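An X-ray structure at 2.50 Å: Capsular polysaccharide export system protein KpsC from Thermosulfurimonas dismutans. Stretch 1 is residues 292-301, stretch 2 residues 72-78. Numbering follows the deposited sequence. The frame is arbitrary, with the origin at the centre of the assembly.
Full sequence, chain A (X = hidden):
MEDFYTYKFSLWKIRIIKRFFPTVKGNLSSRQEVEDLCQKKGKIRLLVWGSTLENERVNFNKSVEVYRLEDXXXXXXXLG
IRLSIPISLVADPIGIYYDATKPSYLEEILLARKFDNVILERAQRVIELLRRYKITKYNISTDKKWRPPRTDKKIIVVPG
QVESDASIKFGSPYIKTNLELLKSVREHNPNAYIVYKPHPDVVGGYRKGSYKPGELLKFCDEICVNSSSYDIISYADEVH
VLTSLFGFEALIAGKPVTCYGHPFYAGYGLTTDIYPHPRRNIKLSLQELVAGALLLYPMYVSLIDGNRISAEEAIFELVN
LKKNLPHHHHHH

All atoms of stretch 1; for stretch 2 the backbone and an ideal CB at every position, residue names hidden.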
ATOM      1  N   GLY A 292     -10.454   3.736  -7.083  1.00 51.19           N
ATOM      2  CA  GLY A 292     -10.537   2.421  -6.481  1.00 50.38           C
ATOM      3  C   GLY A 292      -9.685   2.274  -5.237  1.00 49.00           C
ATOM      4  O   GLY A 292     -10.167   1.812  -4.199  1.00 48.51           O
ATOM      5  N   ALA A 293      -8.417   2.680  -5.325  1.00 48.61           N
ATOM      6  CA  ALA A 293      -7.483   2.459  -4.226  1.00 48.60           C
ATOM      7  C   ALA A 293      -7.712   3.427  -3.070  1.00 50.13           C
ATOM      8  O   ALA A 293      -7.564   3.043  -1.904  1.00 51.97           O
ATOM      9  CB  ALA A 293      -6.045   2.572  -4.731  1.00 48.17           C
ATOM     10  N   LEU A 294      -8.064   4.679  -3.366  1.00 48.81           N
ATOM     11  CA  LEU A 294      -8.171   5.711  -2.342  1.00 47.83           C
ATOM     12  C   LEU A 294      -9.598   6.002  -1.902  1.00 46.92           C
ATOM     13  O   LEU A 294      -9.816   6.316  -0.727  1.00 43.15           O
ATOM     14  CB  LEU A 294      -7.535   7.016  -2.833  1.00 48.94           C
ATOM     15  CG  LEU A 294      -6.008   7.051  -2.853  1.00 48.95           C
ATOM     16  CD1 LEU A 294      -5.503   8.401  -3.329  1.00 49.38           C
ATOM     17  CD2 LEU A 294      -5.465   6.729  -1.473  1.00 47.59           C
ATOM     18  N   LEU A 295     -10.575   5.908  -2.801  1.00 46.42           N
ATOM     19  CA  LEU A 295     -11.935   6.346  -2.505  1.00 49.34           C
ATOM     20  C   LEU A 295     -12.850   5.220  -2.033  1.00 50.71           C
ATOM     21  O   LEU A 295     -13.605   5.409  -1.073  1.00 49.51           O
ATOM     22  CB  LEU A 295     -12.549   7.027  -3.734  1.00 52.12           C
ATOM     23  CG  LEU A 295     -12.327   8.538  -3.888  1.00 55.43           C
ATOM     24  CD1 LEU A 295     -10.855   8.922  -3.778  1.00 53.40           C
ATOM     25  CD2 LEU A 295     -12.907   9.032  -5.206  1.00 58.47           C
ATOM     26  N   LEU A 296     -12.805   4.052  -2.676  1.00 50.47           N
ATOM     27  CA  LEU A 296     -13.705   2.950  -2.348  1.00 53.18           C
ATOM     28  C   LEU A 296     -13.079   1.910  -1.428  1.00 51.16           C
ATOM     29  O   LEU A 296     -13.753   1.407  -0.524  1.00 51.36           O
ATOM     30  CB  LEU A 296     -14.182   2.261  -3.631  1.00 55.46           C
ATOM     31  CG  LEU A 296     -15.100   3.059  -4.555  1.00 57.54           C
ATOM     32  CD1 LEU A 296     -15.264   2.343  -5.886  1.00 58.37           C
ATOM     33  CD2 LEU A 296     -16.451   3.276  -3.898  1.00 60.10           C
ATOM     34  N   TYR A 297     -11.802   1.579  -1.637  1.00 53.33           N
ATOM     35  CA  TYR A 297     -11.198   0.461  -0.912  1.00 50.32           C
ATOM     36  C   TYR A 297     -11.035   0.737   0.579  1.00 48.05           C
ATOM     37  O   TYR A 297     -11.486  -0.090   1.389  1.00 49.40           O
ATOM     38  CB  TYR A 297      -9.869   0.082  -1.574  1.00 49.13           C
ATOM     39  CG  TYR A 297      -9.175  -1.126  -0.993  1.00 49.25           C
ATOM     40  CD1 TYR A 297      -9.815  -2.361  -0.931  1.00 51.26           C
ATOM     41  CD2 TYR A 297      -7.863  -1.042  -0.542  1.00 48.41           C
ATOM     42  CE1 TYR A 297      -9.172  -3.474  -0.414  1.00 50.58           C
ATOM     43  CE2 TYR A 297      -7.212  -2.149  -0.028  1.00 49.05           C
ATOM     44  CZ  TYR A 297      -7.871  -3.362   0.036  1.00 49.92           C
ATOM     45  OH  TYR A 297      -7.226  -4.462   0.551  1.00 49.80           O
ATOM     46  N   PRO A 298     -10.417   1.835   1.018  1.00 47.67           N
ATOM     47  CA  PRO A 298     -10.185   2.017   2.451  1.00 46.51           C
ATOM     48  C   PRO A 298     -11.316   2.771   3.136  1.00 47.05           C
ATOM     49  O   PRO A 298     -12.063   3.535   2.521  1.00 47.25           O
ATOM     50  CB  PRO A 298      -8.885   2.840   2.492  1.00 44.14           C
ATOM     51  CG  PRO A 298      -8.657   3.334   1.064  1.00 42.46           C
ATOM     52  CD  PRO A 298      -9.870   2.974   0.264  1.00 44.13           C
ATOM     53  N   MET A 299     -11.432   2.530   4.437  1.00 46.33           N
ATOM     54  CA  MET A 299     -12.341   3.286   5.282  1.00 49.04           C
ATOM     55  C   MET A 299     -11.663   4.564   5.767  1.00 47.00           C
ATOM     56  O   MET A 299     -10.435   4.676   5.785  1.00 44.76           O
ATOM     57  CB  MET A 299     -12.798   2.446   6.478  1.00 51.33           C
ATOM     58  CG  MET A 299     -13.617   1.224   6.106  1.00 53.57           C
ATOM     59  SD  MET A 299     -14.033   0.184   7.523  1.00 56.59           S
ATOM     60  CE  MET A 299     -12.403  -0.336   8.050  1.00 54.73           C
ATOM     61  N   TYR A 300     -12.484   5.538   6.152  1.00 52.29           N
ATOM     62  CA  TYR A 300     -11.990   6.796   6.699  1.00 49.43           C
ATOM     63  C   TYR A 300     -12.877   7.210   7.862  1.00 51.41           C
ATOM     64  O   TYR A 300     -14.098   7.300   7.710  1.00 53.37           O
ATOM     65  CB  TYR A 300     -11.962   7.904   5.638  1.00 47.63           C
ATOM     66  CG  TYR A 300     -11.060   7.627   4.452  1.00 46.24           C
ATOM     67  CD1 TYR A 300     -11.565   7.063   3.287  1.00 46.48           C
ATOM     68  CD2 TYR A 300      -9.706   7.940   4.495  1.00 45.21           C
ATOM     69  CE1 TYR A 300     -10.746   6.812   2.199  1.00 44.61           C
ATOM     70  CE2 TYR A 300      -8.879   7.694   3.412  1.00 44.28           C
ATOM     71  CZ  TYR A 300      -9.405   7.129   2.266  1.00 44.00           C
ATOM     72  OH  TYR A 300      -8.585   6.879   1.185  1.00 42.13           O
ATOM     73  N   VAL A 301     -12.263   7.456   9.017  1.00 49.70           N
ATOM     74  CA  VAL A 301     -12.969   7.909  10.211  1.00 52.20           C
ATOM     75  C   VAL A 301     -12.325   9.203  10.687  1.00 51.75           C
ATOM     76  O   VAL A 301     -11.098   9.284  10.804  1.00 51.36           O
ATOM     77  CB  VAL A 301     -12.950   6.848  11.329  1.00 52.86           C
ATOM     78  CG1 VAL A 301     -13.390   7.458  12.655  1.00 54.17           C
ATOM     79  CG2 VAL A 301     -13.847   5.678  10.960  1.00 52.73           C
ATOM     80  N   UNK A  72      -4.289   2.495   6.078  1.00 58.69           N
ATOM     81  CA  UNK A  72      -4.771   3.100   4.858  1.00 60.06           C
ATOM     82  C   UNK A  72      -3.637   3.608   3.987  1.00 62.29           C
ATOM     83  O   UNK A  72      -2.453   3.499   4.303  1.00 62.92           O
ATOM     84  CB  UNK A  72      -5.732   4.244   5.185  1.00 60.06           C
ATOM     85  N   UNK A  73      -4.025   4.183   2.851  1.00 64.09           N
ATOM     86  CA  UNK A  73      -3.054   4.760   1.931  1.00 66.95           C
ATOM     87  C   UNK A  73      -2.830   6.248   2.164  1.00 71.95           C
ATOM     88  O   UNK A  73      -1.698   6.721   2.019  1.00 74.79           O
ATOM     89  CB  UNK A  73      -3.508   4.531   0.488  1.00 66.95           C
ATOM     90  N   UNK A  74      -3.875   6.994   2.529  1.00 73.81           N
ATOM     91  CA  UNK A  74      -3.754   8.447   2.644  1.00 79.63           C
ATOM     92  C   UNK A  74      -2.972   8.837   3.892  1.00 81.85           C
ATOM     93  O   UNK A  74      -2.167   9.777   3.867  1.00 86.78           O
ATOM     94  CB  UNK A  74      -5.139   9.097   2.669  1.00 79.63           C
ATOM     95  N   UNK A  75      -3.177   8.116   4.994  1.00 79.38           N
ATOM     96  CA  UNK A  75      -2.423   8.349   6.221  1.00 82.52           C
ATOM     97  C   UNK A  75      -0.907   8.290   6.017  1.00 84.01           C
ATOM     98  O   UNK A  75      -0.163   8.688   6.918  1.00 88.11           O
ATOM     99  CB  UNK A  75      -2.836   7.322   7.278  1.00 82.52           C
ATOM    100  N   UNK A  76      -0.433   7.859   4.845  1.00 83.71           N
ATOM    101  CA  UNK A  76       0.975   7.511   4.674  1.00 83.39           C
ATOM    102  C   UNK A  76       1.688   8.249   3.544  1.00 88.09           C
ATOM    103  O   UNK A  76       2.916   8.384   3.579  1.00 90.57           O
ATOM    104  CB  UNK A  76       1.091   6.005   4.429  1.00 83.39           C
ATOM    105  N   UNK A  77       0.951   8.716   2.535  1.00 86.20           N
ATOM    106  CA  UNK A  77       1.576   9.127   1.279  1.00 89.27           C
ATOM    107  C   UNK A  77       1.843  10.627   1.201  1.00 96.43           C
ATOM    108  O   UNK A  77       1.367  11.303   0.282  1.00101.31           O
ATOM    109  CB  UNK A  77       0.691   8.709   0.103  1.00 89.27           C
ATOM    110  N   UNK A  78       2.626  11.161   2.135  1.00 90.57           N
ATOM    111  CA  UNK A  78       3.224  12.460   1.895  1.00 92.41           C
ATOM    112  C   UNK A  78       2.822  13.602   2.802  1.00 94.89           C
ATOM    113  O   UNK A  78       3.690  14.333   3.288  1.00 99.32           O
ATOM    114  CB  UNK A  78       2.911  12.872   0.455  1.00 92.41           C
TER

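Position 72 has an extended backbone, phi -70° and psi 180°, and its CA-to-CB bond points toward stretch 1. The ideal CB lies 4.4 Å from Pro 298 CB, so a small side chain would have some room here, and the backbone angles do not demand glycine. The deposited residue is Gly 72, which offers stretch 1 only its backbone.

At position 73 the CA lies 6.7 Å from the CA of Leu 294. Its CA-to-CB bond points toward stretch 1, and the ideal CB is 3.5 Å from Leu 294 CD2. Beyond lies a surface made by Ala 293, Leu 294 and Tyr 297, without a charge to answer; a large apolar residue, such as leucine, methionine or phenylalanine, would suit it. The residue is Phe 73. With chi1 at m, its ring packs against Ala 293 and Tyr 297, with Phe 73 CE2 4.1 Å from Ala 293 CB and also 4.1 Å from Tyr 297 CD2, near the edge of the tyrosine ring. The Ala 293 carbonyl O meets the phenylalanine edge, 3.3 Å from Phe 73 CD2, a favourable approach because the ring hydrogens carry slight positive charge.

Position 74 also points toward stretch 1, its ideal CB 4.1 Å from Tyr 300 CE2 and 4.8 Å from Leu 294 CD2. A medium-sized aliphatic side chain, isoleucine, leucine or valine, could fill the space between these two. It is Ile 74. Ile 74 CG1 packs 3.7 Å from Leu 294 CD2, while Ile 74 CD1 lies 3.8 Å from Tyr 300 CE2. The tyrosine's hydroxyl donates a very short hydrogen bond, 2.3 Å from Tyr 300 OH to Leu 294 O, and accepts one from water 1, whose O is 3.0 Å from Tyr 300 OH. That water in turn accepts from the backbone, its O 2.8 Å from Ile 74 N.

Position 75 points sideways and finds nothing of stretch 1 within 5.5 Å of its ideal CB; many residues would do. Arg 75 leads its side chain away. Position 76 is out of reach and equally permissive; it holds Ser 76.

At position 77 the CB again points toward stretch 1 but from a distance, so a longer apolar chain is needed to touch it. Ile 77 just does so, Ile 77 CD1 lying 4.5 Å from Leu 294 CD2.

Position 78 has phi 116° and psi -48°, where a CB would jam against the preceding carbonyl O, so Gly 78 fits.

Stretch 2 72-78: GFIRSIG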
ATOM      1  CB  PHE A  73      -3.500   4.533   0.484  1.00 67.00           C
ATOM      2  CG  PHE A  73      -3.525   3.091   0.073  1.00 63.46           C
ATOM      3  CD1 PHE A  73      -2.562   2.206   0.532  1.00 61.59           C
ATOM      4  CD2 PHE A  73      -4.514   2.616  -0.774  1.00 62.81           C
ATOM      5  CE1 PHE A  73      -2.584   0.874   0.152  1.00 59.20           C
ATOM      6  CE2 PHE A  73      -4.541   1.287  -1.157  1.00 60.51           C
ATOM      7  CZ  PHE A  73      -3.575   0.416  -0.694  1.00 58.73           C
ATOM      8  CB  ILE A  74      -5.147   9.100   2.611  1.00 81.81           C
ATOM      9  CG1 ILE A  74      -5.616   9.248   1.165  1.00 82.80           C
ATOM     10  CG2 ILE A  74      -5.139  10.452   3.312  1.00 87.98           C
ATOM     11  CD1 ILE A  74      -6.934   9.965   1.022  1.00 86.07           C
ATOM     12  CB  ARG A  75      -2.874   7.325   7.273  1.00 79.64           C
ATOM     13  CG  ARG A  75      -2.302   7.511   8.666  1.00 84.98           C
ATOM     14  CD  ARG A  75      -1.274   6.438   8.965  1.00 84.04           C
ATOM     15  NE  ARG A  75      -0.272   6.890   9.923  1.00 90.83           N
ATOM     16  CZ  ARG A  75       0.866   6.249  10.169  1.00 91.23           C
ATOM     17  NH1 ARG A  75       1.723   6.733  11.056  1.00 97.23           N
ATOM     18  NH2 ARG A  75       1.147   5.125   9.524  1.00 85.90           N
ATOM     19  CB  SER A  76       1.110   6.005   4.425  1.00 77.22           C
ATOM     20  OG  SER A  76       1.249   5.283   5.634  1.00 74.91           O
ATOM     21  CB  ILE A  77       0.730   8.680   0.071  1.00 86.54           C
ATOM     22  CG1 ILE A  77      -0.729   9.129   0.215  1.00 86.19           C
ATOM     23  CG2 ILE A  77       0.819   7.175  -0.119  1.00 81.08           C
ATOM     24  CD1 ILE A  77      -1.565   8.843  -1.017  1.00 84.98           C
TER
HETATM   25  O   HOH W   1      -6.323   5.645   2.764  1.00 41.70           O
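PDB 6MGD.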